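Local structure of acylneuraminate lyase (Mycoplasma synoviae, 4N4P) at residues S150-L158 with R178-F188; F59-A70 with E93-Y103. The protein belongs to the dihydrodipicolinate synthetase family of TIM-barrel proteins and is named an acylneuraminate lyase. All coordinates share one frame; numbering follows the deposited sequence.

Contact 1. Residues S150-L158 with R178-F188; sequences STDQFGKLL and RLMSKYPDKLF
Thr151 approaches Leu179 most closely, their CA atoms 6.3 Å apart, where helix 151-158 crosses segment 178-182, the end of its helix, at -61°, and the separation widens toward Gly155 and Tyr183. Tyr183, just past its helix, reaches back with its ring: OH donates to Thr151 O over 2.8 Å, from 35° above the carbonyl plane. The ring lies between two aliphatic groups, with Lys182 CG over the rim of one face and Leu158 CD1 over the centre of the other, a CH-pi contact 3.8 Å from the centroid. Gly155 CA lies 3.0 Å from Tyr183 OH. Deeper in, Leu179 CD2 meets Thr151 CG2 and Phe154 CD2 (3.7 Å to the latter), and the Phe154 ring turns an edge to Phe188, packing two successive outer helices of the TIM barrel against strands 136-139 and 163-168. At the far end Lys186, bent at chi2 (-72°), brings NZ to 2.9 Å from Leu158 O; Val163 O also accepts from this ammonium. The Arg178 guanidinium pairs with Asp243 of the second subunit. Both cross-contact bonds thus end on main-chain carbonyls of helix 151-158, and Lys186 probably stabilises the partial negative charge at that helix's C-terminus.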
loop_
_atom_site.group_PDB
_atom_site.type_symbol
_atom_site.label_atom_id
_atom_site.label_comp_id
_atom_site.label_asym_id
_atom_site.label_seq_id
_atom_site.Cartn_x
_atom_site.Cartn_y
_atom_site.Cartn_z
ATOM N N SER A 150 13.308 0.167 -11.325
ATOM C CA SER A 150 14.388 1.143 -11.249
ATOM C C SER A 150 14.465 1.948 -12.544
ATOM O O SER A 150 13.997 1.497 -13.602
ATOM C CB SER A 150 15.727 0.457 -10.958
ATOM O OG SER A 150 16.352 0.035 -12.152
ATOM N N THR A 151 15.048 3.141 -12.450
ATOM C CA THR A 151 15.299 3.978 -13.617
ATOM C C THR A 151 16.152 3.243 -14.651
ATOM O O THR A 151 15.892 3.333 -15.859
ATOM C CB THR A 151 15.983 5.297 -13.213
ATOM O OG1 THR A 151 15.254 5.883 -12.133
ATOM C CG2 THR A 151 16.007 6.280 -14.387
ATOM N N ASP A 152 17.157 2.511 -14.168
ATOM C CA ASP A 152 18.076 1.789 -15.046
ATOM C C ASP A 152 17.401 0.608 -15.740
ATOM O O ASP A 152 17.675 0.325 -16.910
ATOM C CB ASP A 152 19.328 1.328 -14.280
ATOM C CG ASP A 152 20.280 2.479 -13.944
ATOM O OD1 ASP A 152 20.124 3.602 -14.476
ATOM O OD2 ASP A 152 21.208 2.250 -13.140
ATOM N N GLN A 153 16.502 -0.062 -15.025
ATOM C CA GLN A 153 15.826 -1.246 -15.542
ATOM C C GLN A 153 14.845 -0.835 -16.642
ATOM O O GLN A 153 14.688 -1.532 -17.644
ATOM C CB GLN A 153 15.073 -1.923 -14.405
ATOM C CG GLN A 153 15.015 -3.436 -14.467
ATOM C CD GLN A 153 14.264 -4.015 -13.276
ATOM O OE1 GLN A 153 14.213 -3.402 -12.199
ATOM N NE2 GLN A 153 13.678 -5.195 -13.459
ATOM N N PHE A 154 14.196 0.317 -16.455
ATOM C CA PHE A 154 13.275 0.830 -17.448
ATOM C C PHE A 154 14.005 1.201 -18.739
ATOM O O PHE A 154 13.449 1.097 -19.830
ATOM C CB PHE A 154 12.501 2.019 -16.889
ATOM C CG PHE A 154 11.352 2.422 -17.728
ATOM C CD1 PHE A 154 10.235 1.600 -17.840
ATOM C CD2 PHE A 154 11.376 3.619 -18.408
ATOM C CE1 PHE A 154 9.157 1.976 -18.624
ATOM C CE2 PHE A 154 10.284 4.014 -19.199
ATOM C CZ PHE A 154 9.180 3.193 -19.301
ATOM N N GLY A 155 15.267 1.601 -18.604
ATOM C CA GLY A 155 16.095 1.954 -19.749
ATOM C C GLY A 155 16.353 0.800 -20.679
ATOM O O GLY A 155 16.538 1.002 -21.880
ATOM N N LYS A 156 16.358 -0.416 -20.131
ATOM C CA LYS A 156 16.448 -1.618 -20.951
ATOM C C LYS A 156 15.246 -1.751 -21.897
ATOM O O LYS A 156 15.399 -2.180 -23.044
ATOM C CB LYS A 156 16.576 -2.869 -20.088
ATOM C CG LYS A 156 17.877 -2.933 -19.277
ATOM C CD LYS A 156 17.808 -4.081 -18.275
ATOM C CE LYS A 156 18.602 -3.765 -17.001
ATOM N NZ LYS A 156 17.959 -4.456 -15.820
ATOM N N LEU A 157 14.058 -1.371 -21.420
ATOM C CA LEU A 157 12.881 -1.370 -22.283
ATOM C C LEU A 157 12.987 -0.253 -23.300
ATOM O O LEU A 157 12.637 -0.438 -24.459
ATOM C CB LEU A 157 11.573 -1.248 -21.470
ATOM C CG LEU A 157 11.204 -2.315 -20.423
ATOM C CD1 LEU A 157 9.945 -1.850 -19.632
ATOM C CD2 LEU A 157 10.974 -3.699 -21.077
ATOM N N LEU A 158 13.490 0.909 -22.871
ATOM C CA LEU A 158 13.623 2.076 -23.766
ATOM C C LEU A 158 14.584 1.827 -24.920
ATOM O O LEU A 158 14.520 2.516 -25.940
ATOM C CB LEU A 158 14.095 3.313 -22.974
ATOM C CG LEU A 158 13.048 3.907 -22.024
ATOM C CD1 LEU A 158 13.635 4.981 -21.078
ATOM C CD2 LEU A 158 11.894 4.474 -22.854
ATOM N N ARG A 178 13.722 11.610 -12.642
ATOM C CA ARG A 178 14.868 10.710 -12.831
ATOM C C ARG A 178 14.974 10.225 -14.270
ATOM O O ARG A 178 16.090 10.121 -14.802
ATOM C CB ARG A 178 14.774 9.500 -11.888
ATOM C CG ARG A 178 14.838 9.812 -10.382
ATOM C CD ARG A 178 16.279 10.155 -9.916
ATOM N NE ARG A 178 16.692 11.508 -10.295
ATOM C CZ ARG A 178 17.953 11.955 -10.276
ATOM N NH1 ARG A 178 18.951 11.153 -9.874
ATOM N NH2 ARG A 178 18.211 13.192 -10.674
ATOM N N LEU A 179 13.835 9.886 -14.887
ATOM C CA LEU A 179 13.817 9.471 -16.298
ATOM C C LEU A 179 14.304 10.585 -17.209
ATOM O O LEU A 179 15.109 10.347 -18.121
ATOM C CB LEU A 179 12.406 9.061 -16.730
ATOM C CG LEU A 179 11.967 7.722 -16.151
ATOM C CD1 LEU A 179 10.447 7.451 -16.420
ATOM C CD2 LEU A 179 12.866 6.594 -16.698
ATOM N N MET A 180 13.826 11.801 -16.941
ATOM C CA MET A 180 14.200 12.945 -17.757
ATOM C C MET A 180 15.698 13.218 -17.634
ATOM O O MET A 180 16.339 13.599 -18.617
ATOM C CB MET A 180 13.386 14.182 -17.356
ATOM C CG MET A 180 11.903 14.082 -17.749
ATOM S SD MET A 180 11.585 13.913 -19.511
ATOM C CE MET A 180 11.949 15.566 -20.059
ATOM N N SER A 181 16.245 13.031 -16.438
ATOM C CA SER A 181 17.674 13.231 -16.214
ATOM C C SER A 181 18.485 12.184 -17.000
ATOM O O SER A 181 19.468 12.528 -17.665
ATOM C CB SER A 181 18.007 13.131 -14.722
ATOM O OG SER A 181 19.390 13.404 -14.520
ATOM N N LYS A 182 18.047 10.932 -16.942
ATOM C CA LYS A 182 18.849 9.813 -17.475
ATOM C C LYS A 182 18.711 9.654 -18.989
ATOM O O LYS A 182 19.667 9.214 -19.672
ATOM C CB LYS A 182 18.532 8.516 -16.725
ATOM C CG LYS A 182 19.360 7.292 -17.141
ATOM C CD LYS A 182 20.779 7.298 -16.516
ATOM C CE LYS A 182 21.497 5.968 -16.786
ATOM N NZ LYS A 182 22.944 6.030 -16.406
ATOM N N TYR A 183 17.547 10.022 -19.523
ATOM C CA TYR A 183 17.235 9.724 -20.929
ATOM C C TYR A 183 16.843 10.978 -21.723
ATOM O O TYR A 183 15.729 11.072 -22.233
ATOM C CB TYR A 183 16.139 8.636 -21.018
ATOM C CG TYR A 183 16.502 7.374 -20.254
ATOM C CD1 TYR A 183 17.443 6.457 -20.769
ATOM C CD2 TYR A 183 15.926 7.102 -19.015
ATOM C CE1 TYR A 183 17.791 5.308 -20.037
ATOM C CE2 TYR A 183 16.258 5.970 -18.292
ATOM C CZ TYR A 183 17.193 5.079 -18.813
ATOM O OH TYR A 183 17.515 3.956 -18.075
ATOM N N PRO A 184 17.767 11.939 -21.856
ATOM C CA PRO A 184 17.414 13.201 -22.519
ATOM C C PRO A 184 17.050 13.060 -24.004
ATOM O O PRO A 184 16.355 13.924 -24.540
ATOM C CB PRO A 184 18.692 14.049 -22.365
ATOM C CG PRO A 184 19.797 13.031 -22.227
ATOM C CD PRO A 184 19.184 11.908 -21.434
ATOM N N ASP A 185 17.491 11.990 -24.662
ATOM C CA ASP A 185 17.128 11.811 -26.077
ATOM C C ASP A 185 15.990 10.812 -26.305
ATOM O O ASP A 185 15.755 10.354 -27.433
ATOM C CB ASP A 185 18.361 11.474 -26.934
ATOM C CG ASP A 185 18.207 11.924 -28.405
ATOM O OD1 ASP A 185 19.098 11.565 -29.211
ATOM O OD2 ASP A 185 17.218 12.643 -28.765
ATOM N N LYS A 186 15.299 10.451 -25.224
ATOM C CA LYS A 186 14.086 9.679 -25.369
ATOM C C LYS A 186 12.922 10.654 -25.191
ATOM O O LYS A 186 13.059 11.696 -24.521
ATOM C CB LYS A 186 14.000 8.511 -24.373
ATOM C CG LYS A 186 15.038 7.400 -24.601
ATOM C CD LYS A 186 14.731 6.572 -25.856
ATOM C CE LYS A 186 15.889 5.616 -26.140
ATOM N NZ LYS A 186 15.687 4.732 -27.327
ATOM N N LEU A 187 11.805 10.335 -25.830
ATOM C CA LEU A 187 10.626 11.170 -25.783
ATOM C C LEU A 187 9.703 10.682 -24.672
ATOM O O LEU A 187 9.338 9.524 -24.648
ATOM C CB LEU A 187 9.894 11.138 -27.121
ATOM C CG LEU A 187 8.541 11.871 -27.196
ATOM C CD1 LEU A 187 8.740 13.394 -27.000
ATOM C CD2 LEU A 187 7.912 11.592 -28.524
ATOM N N PHE A 188 9.316 11.569 -23.763
ATOM C CA PHE A 188 8.400 11.179 -22.696
ATOM C C PHE A 188 7.146 12.007 -22.881
ATOM O O PHE A 188 7.192 13.229 -22.761
ATOM C CB PHE A 188 9.039 11.398 -21.298
ATOM C CG PHE A 188 10.153 10.449 -21.013
ATOM C CD1 PHE A 188 9.887 9.195 -20.457
ATOM C CD2 PHE A 188 11.465 10.773 -21.343
ATOM C CE1 PHE A 188 10.921 8.279 -20.220
ATOM C CE2 PHE A 188 12.503 9.875 -21.118
ATOM C CZ PHE A 188 12.237 8.625 -20.550
#

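Contact 2. Residues F59-A70 with E93-Y103; sequences FEDKKEVMKLVA and ELAKLAKELKY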
loop_
_atom_site.group_PDB
_atom_site.type_symbol
_atom_site.label_atom_id
_atom_site.label_comp_id
_atom_site.label_asym_id
_atom_site.label_seq_id
_atom_site.Cartn_x
_atom_site.Cartn_y
_atom_site.Cartn_z
ATOM N N PHE A 59 -11.060 -7.047 -32.155
ATOM C CA PHE A 59 -9.923 -6.855 -33.041
ATOM C C PHE A 59 -10.335 -6.109 -34.303
ATOM O O PHE A 59 -9.668 -5.159 -34.716
ATOM C CB PHE A 59 -9.322 -8.213 -33.376
ATOM C CG PHE A 59 -8.141 -8.154 -34.313
ATOM C CD1 PHE A 59 -7.074 -7.295 -34.074
ATOM C CD2 PHE A 59 -8.099 -8.985 -35.420
ATOM C CE1 PHE A 59 -5.987 -7.272 -34.944
ATOM C CE2 PHE A 59 -7.019 -8.966 -36.291
ATOM C CZ PHE A 59 -5.963 -8.106 -36.049
ATOM N N GLU A 60 -11.451 -6.523 -34.894
ATOM C CA GLU A 60 -11.994 -5.857 -36.070
ATOM C C GLU A 60 -12.413 -4.401 -35.809
ATOM O O GLU A 60 -12.214 -3.531 -36.676
ATOM C CB GLU A 60 -13.150 -6.679 -36.661
ATOM C CG GLU A 60 -12.675 -7.989 -37.314
ATOM C CD GLU A 60 -11.820 -7.770 -38.565
ATOM O OE1 GLU A 60 -12.151 -6.856 -39.367
ATOM O OE2 GLU A 60 -10.817 -8.500 -38.749
ATOM N N ASP A 61 -12.968 -4.133 -34.626
ATOM C CA ASP A 61 -13.321 -2.759 -34.224
ATOM C C ASP A 61 -12.042 -1.884 -34.188
ATOM O O ASP A 61 -12.061 -0.720 -34.629
ATOM C CB ASP A 61 -13.945 -2.696 -32.817
ATOM C CG ASP A 61 -15.388 -3.229 -32.716
ATOM O OD1 ASP A 61 -16.171 -3.248 -33.707
ATOM O OD2 ASP A 61 -15.750 -3.575 -31.557
ATOM N N LYS A 62 -10.960 -2.431 -33.619
ATOM C CA LYS A 62 -9.685 -1.700 -33.471
ATOM C C LYS A 62 -9.135 -1.280 -34.831
ATOM O O LYS A 62 -8.769 -0.120 -35.046
ATOM C CB LYS A 62 -8.654 -2.523 -32.708
ATOM C CG LYS A 62 -9.028 -2.749 -31.236
ATOM C CD LYS A 62 -8.096 -3.742 -30.587
ATOM C CE LYS A 62 -8.642 -4.241 -29.259
ATOM N NZ LYS A 62 -7.638 -5.089 -28.537
ATOM N N LYS A 63 -9.130 -2.219 -35.773
ATOM C CA LYS A 63 -8.691 -1.917 -37.130
ATOM C C LYS A 63 -9.565 -0.867 -37.775
ATOM O O LYS A 63 -9.057 0.007 -38.458
ATOM C CB LYS A 63 -8.750 -3.172 -37.995
ATOM C CG LYS A 63 -7.767 -4.243 -37.648
ATOM C CD LYS A 63 -8.348 -5.516 -38.285
ATOM C CE LYS A 63 -7.280 -6.415 -38.759
ATOM N NZ LYS A 63 -7.908 -7.619 -39.400
ATOM N N GLU A 64 -10.884 -0.971 -37.580
ATOM C CA GLU A 64 -11.811 -0.028 -38.166
ATOM C C GLU A 64 -11.592 1.359 -37.573
ATOM O O GLU A 64 -11.561 2.337 -38.302
ATOM C CB GLU A 64 -13.281 -0.490 -37.994
ATOM C CG GLU A 64 -14.323 0.338 -38.725
ATOM C CD GLU A 64 -14.184 0.387 -40.256
ATOM O OE1 GLU A 64 -13.555 -0.504 -40.882
ATOM O OE2 GLU A 64 -14.711 1.356 -40.831
ATOM N N VAL A 65 -11.439 1.443 -36.252
ATOM C CA VAL A 65 -11.197 2.762 -35.624
ATOM C C VAL A 65 -9.923 3.396 -36.171
ATOM O O VAL A 65 -9.896 4.595 -36.477
ATOM C CB VAL A 65 -11.153 2.688 -34.076
ATOM C CG1 VAL A 65 -10.769 4.048 -33.465
ATOM C CG2 VAL A 65 -12.546 2.281 -33.564
ATOM N N MET A 66 -8.883 2.588 -36.303
ATOM C CA MET A 66 -7.598 3.090 -36.804
ATOM C C MET A 66 -7.746 3.644 -38.222
ATOM O O MET A 66 -7.172 4.699 -38.563
ATOM C CB MET A 66 -6.557 1.996 -36.769
ATOM C CG MET A 66 -6.134 1.601 -35.353
ATOM S SD MET A 66 -5.110 0.146 -35.245
ATOM C CE MET A 66 -3.560 0.731 -35.958
ATOM N N LYS A 67 -8.498 2.920 -39.059
ATOM C CA LYS A 67 -8.741 3.372 -40.441
ATOM C C LYS A 67 -9.540 4.653 -40.480
ATOM O O LYS A 67 -9.180 5.597 -41.188
ATOM C CB LYS A 67 -9.464 2.282 -41.253
ATOM C CG LYS A 67 -8.620 1.091 -41.459
ATOM C CD LYS A 67 -9.435 -0.154 -41.750
ATOM C CE LYS A 67 -8.524 -1.293 -42.120
ATOM N NZ LYS A 67 -7.665 -0.912 -43.293
ATOM N N LEU A 68 -10.616 4.699 -39.702
ATOM C CA LEU A 68 -11.528 5.829 -39.719
ATOM C C LEU A 68 -10.851 7.088 -39.214
ATOM O O LEU A 68 -11.098 8.174 -39.737
ATOM C CB LEU A 68 -12.770 5.541 -38.882
ATOM C CG LEU A 68 -13.742 4.457 -39.350
ATOM C CD1 LEU A 68 -14.730 4.148 -38.220
ATOM C CD2 LEU A 68 -14.475 4.832 -40.646
ATOM N N VAL A 69 -9.986 6.936 -38.212
ATOM C CA VAL A 69 -9.280 8.093 -37.668
ATOM C C VAL A 69 -8.285 8.660 -38.682
ATOM O O VAL A 69 -8.222 9.886 -38.906
ATOM C CB VAL A 69 -8.558 7.757 -36.332
ATOM C CG1 VAL A 69 -7.571 8.853 -35.956
ATOM C CG2 VAL A 69 -9.598 7.579 -35.210
ATOM N N ALA A 70 -7.515 7.766 -39.294
ATOM C CA ALA A 70 -6.515 8.191 -40.274
ATOM C C ALA A 70 -7.187 8.886 -41.458
ATOM O O ALA A 70 -6.698 9.917 -41.926
ATOM C CB ALA A 70 -5.691 7.032 -40.729
ATOM N N GLU A 93 -0.250 -7.305 -35.863
ATOM C CA GLU A 93 -1.064 -6.889 -37.011
ATOM C C GLU A 93 -1.487 -5.422 -36.897
ATOM O O GLU A 93 -1.502 -4.680 -37.904
ATOM C CB GLU A 93 -2.304 -7.780 -37.168
ATOM C CG GLU A 93 -1.991 -9.217 -37.579
ATOM C CD GLU A 93 -1.289 -9.293 -38.939
ATOM O OE1 GLU A 93 -1.805 -8.685 -39.901
ATOM O OE2 GLU A 93 -0.218 -9.941 -39.042
ATOM N N LEU A 94 -1.847 -5.001 -35.678
ATOM C CA LEU A 94 -2.191 -3.600 -35.459
ATOM C C LEU A 94 -0.982 -2.670 -35.682
ATOM O O LEU A 94 -1.136 -1.603 -36.251
ATOM C CB LEU A 94 -2.779 -3.404 -34.051
ATOM C CG LEU A 94 -4.122 -4.083 -33.799
ATOM C CD1 LEU A 94 -4.642 -3.692 -32.395
ATOM C CD2 LEU A 94 -5.163 -3.697 -34.846
ATOM N N ALA A 95 0.208 -3.079 -35.241
ATOM C CA ALA A 95 1.445 -2.303 -35.507
ATOM C C ALA A 95 1.673 -2.153 -37.004
ATOM O O ALA A 95 2.005 -1.067 -37.488
ATOM C CB ALA A 95 2.670 -2.944 -34.831
ATOM N N LYS A 96 1.470 -3.240 -37.748
ATOM C CA LYS A 96 1.594 -3.184 -39.217
ATOM C C LYS A 96 0.556 -2.291 -39.850
ATOM O O LYS A 96 0.863 -1.533 -40.782
ATOM C CB LYS A 96 1.494 -4.598 -39.832
ATOM C CG LYS A 96 2.648 -5.484 -39.487
ATOM C CD LYS A 96 2.457 -6.895 -40.076
ATOM C CE LYS A 96 3.335 -7.949 -39.396
ATOM N NZ LYS A 96 4.800 -7.846 -39.705
ATOM N N LEU A 97 -0.683 -2.362 -39.353
ATOM C CA LEU A 97 -1.740 -1.486 -39.850
ATOM C C LEU A 97 -1.448 -0.010 -39.556
ATOM O O LEU A 97 -1.663 0.833 -40.424
ATOM C CB LEU A 97 -3.120 -1.868 -39.273
ATOM C CG LEU A 97 -4.324 -1.073 -39.788
ATOM C CD1 LEU A 97 -4.496 -1.179 -41.310
ATOM C CD2 LEU A 97 -5.628 -1.481 -39.070
ATOM N N ALA A 98 -0.999 0.293 -38.332
ATOM C CA ALA A 98 -0.634 1.657 -37.965
ATOM C C ALA A 98 0.392 2.216 -38.955
ATOM O O ALA A 98 0.311 3.360 -39.368
ATOM C CB ALA A 98 -0.065 1.701 -36.543
ATOM N N LYS A 99 1.348 1.381 -39.335
ATOM C CA LYS A 99 2.398 1.840 -40.243
ATOM C C LYS A 99 1.825 2.075 -41.652
ATOM O O LYS A 99 2.111 3.095 -42.298
ATOM C CB LYS A 99 3.520 0.810 -40.280
ATOM C CG LYS A 99 4.588 1.079 -41.376
ATOM C CD LYS A 99 5.293 2.397 -41.163
ATOM C CE LYS A 99 6.442 2.588 -42.196
ATOM N NZ LYS A 99 7.569 1.633 -41.934
ATOM N N GLU A 100 1.046 1.114 -42.123
ATOM C CA GLU A 100 0.317 1.224 -43.397
ATOM C C GLU A 100 -0.511 2.510 -43.462
ATOM O O GLU A 100 -0.591 3.180 -44.516
ATOM C CB GLU A 100 -0.570 -0.025 -43.604
ATOM C CG GLU A 100 -1.448 0.021 -44.857
ATOM C CD GLU A 100 -2.478 -1.103 -44.928
ATOM O OE1 GLU A 100 -2.077 -2.283 -44.962
ATOM O OE2 GLU A 100 -3.697 -0.808 -44.969
ATOM N N LEU A 101 -1.134 2.868 -42.335
ATOM C CA LEU A 101 -2.007 4.025 -42.300
ATOM C C LEU A 101 -1.273 5.330 -41.981
ATOM O O LEU A 101 -1.913 6.380 -41.889
ATOM C CB LEU A 101 -3.159 3.818 -41.301
ATOM C CG LEU A 101 -4.177 2.749 -41.706
ATOM C CD1 LEU A 101 -5.017 2.417 -40.485
ATOM C CD2 LEU A 101 -5.041 3.225 -42.865
ATOM N N LYS A 102 0.048 5.229 -41.829
ATOM C CA LYS A 102 0.958 6.372 -41.642
ATOM C C LYS A 102 0.766 7.047 -40.291
ATOM O O LYS A 102 0.874 8.276 -40.179
ATOM C CB LYS A 102 0.819 7.411 -42.776
ATOM C CG LYS A 102 0.787 6.839 -44.194
ATOM C CD LYS A 102 2.167 6.626 -44.730
ATOM C CE LYS A 102 2.204 6.924 -46.229
ATOM N NZ LYS A 102 3.544 7.466 -46.621
ATOM N N TYR A 103 0.490 6.246 -39.267
ATOM C CA TYR A 103 0.483 6.758 -37.885
ATOM C C TYR A 103 1.889 7.226 -37.526
ATOM O O TYR A 103 2.880 6.664 -37.995
ATOM C CB TYR A 103 0.000 5.668 -36.890
ATOM C CG TYR A 103 -1.504 5.651 -36.796
ATOM C CD1 TYR A 103 -2.289 5.109 -37.835
ATOM C CD2 TYR A 103 -2.154 6.247 -35.712
ATOM C CE1 TYR A 103 -3.697 5.141 -37.776
ATOM C CE2 TYR A 103 -3.529 6.289 -35.630
ATOM C CZ TYR A 103 -4.312 5.741 -36.681
ATOM O OH TYR A 103 -5.682 5.809 -36.610
HETATM O O HOH W 1 -4.948 -8.254 -39.498
#
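Leu94 and Met66 form the apolar centre. Leu94 is a knob in a hole made by Phe59, Lys62, Lys63 and Met66: its CD2 branch lies 3.7 Å from Phe59 CE1 and also meets Lys63 CG, while CD1 turns to the methylenes of Lys62. Met66 crosses Leu94 at about a right angle, SD beside CD2, and a bend at chi3 (70°) carries its methyl onto the backbone of the other helix, where Met66 CE is 3.4 Å from Leu94 O and also touches Ala98 CB. Leu97 reaches across with CD2, which packs against Lys63 CA and CB. The two helix segments run nearly parallel, 13° apart with axes 10.3 Å from each other, as expected of consecutive outer helices in a TIM barrel; the chain between them passes through strand 78-82. Beyond helix 88-100, closed by a Schellman motif at Lys102, Tyr103 turns back toward Met66 and Ala70, and its side chain also touches Ile47 and Leu79 of the barrel strands. Tyr103 OH donates to Met66 O (2.7 Å), lying in the carbonyl plane on a lone pair at a C=O...donor angle of 114°; the same oxygen accepts from Ala70 N, so two bonds grip it. Leu101 CD1 also approaches this carbonyl, and Leu101 CB faces Ala70 CB. Farther out, Lys67, bent at its last torsion, crosses Leu97 with CE and its ammonium, NZ 3.7 Å from Leu97 CD1 and 4.3 Å from Glu100 OE2, too far for a salt bridge. At the N-terminal end Glu93 CB meets the edge of the Phe59 ring, and a water accepts a weak bond from Lys63 NZ and donates to Glu93 OE1; Lys63 NZ also forms a salt bridge with Glu60 OE2.

Both contacts lie between successive outer helices of one barrel, contact 1 also taking in a barrel strand, with centres 28 Å apart and nearest atoms about 12 Å apart, and they share no helix or strand. Each is partly buried, with apolar groups facing the strands and several charged ends on the outer side. Contact 2 pairs two almost parallel helices and buries more surface, 623 against 486 Å². Contact 1 joins steeply crossed helices and extends through a turn into strand 187-190. A tyrosine hydroxyl donates to a helix carbonyl in both, but contact 1 adds a lysine bond to a carbonyl, whereas contact 2 adds a water bridge. Only in contact 1 does a segment, 178-188, touch another subunit.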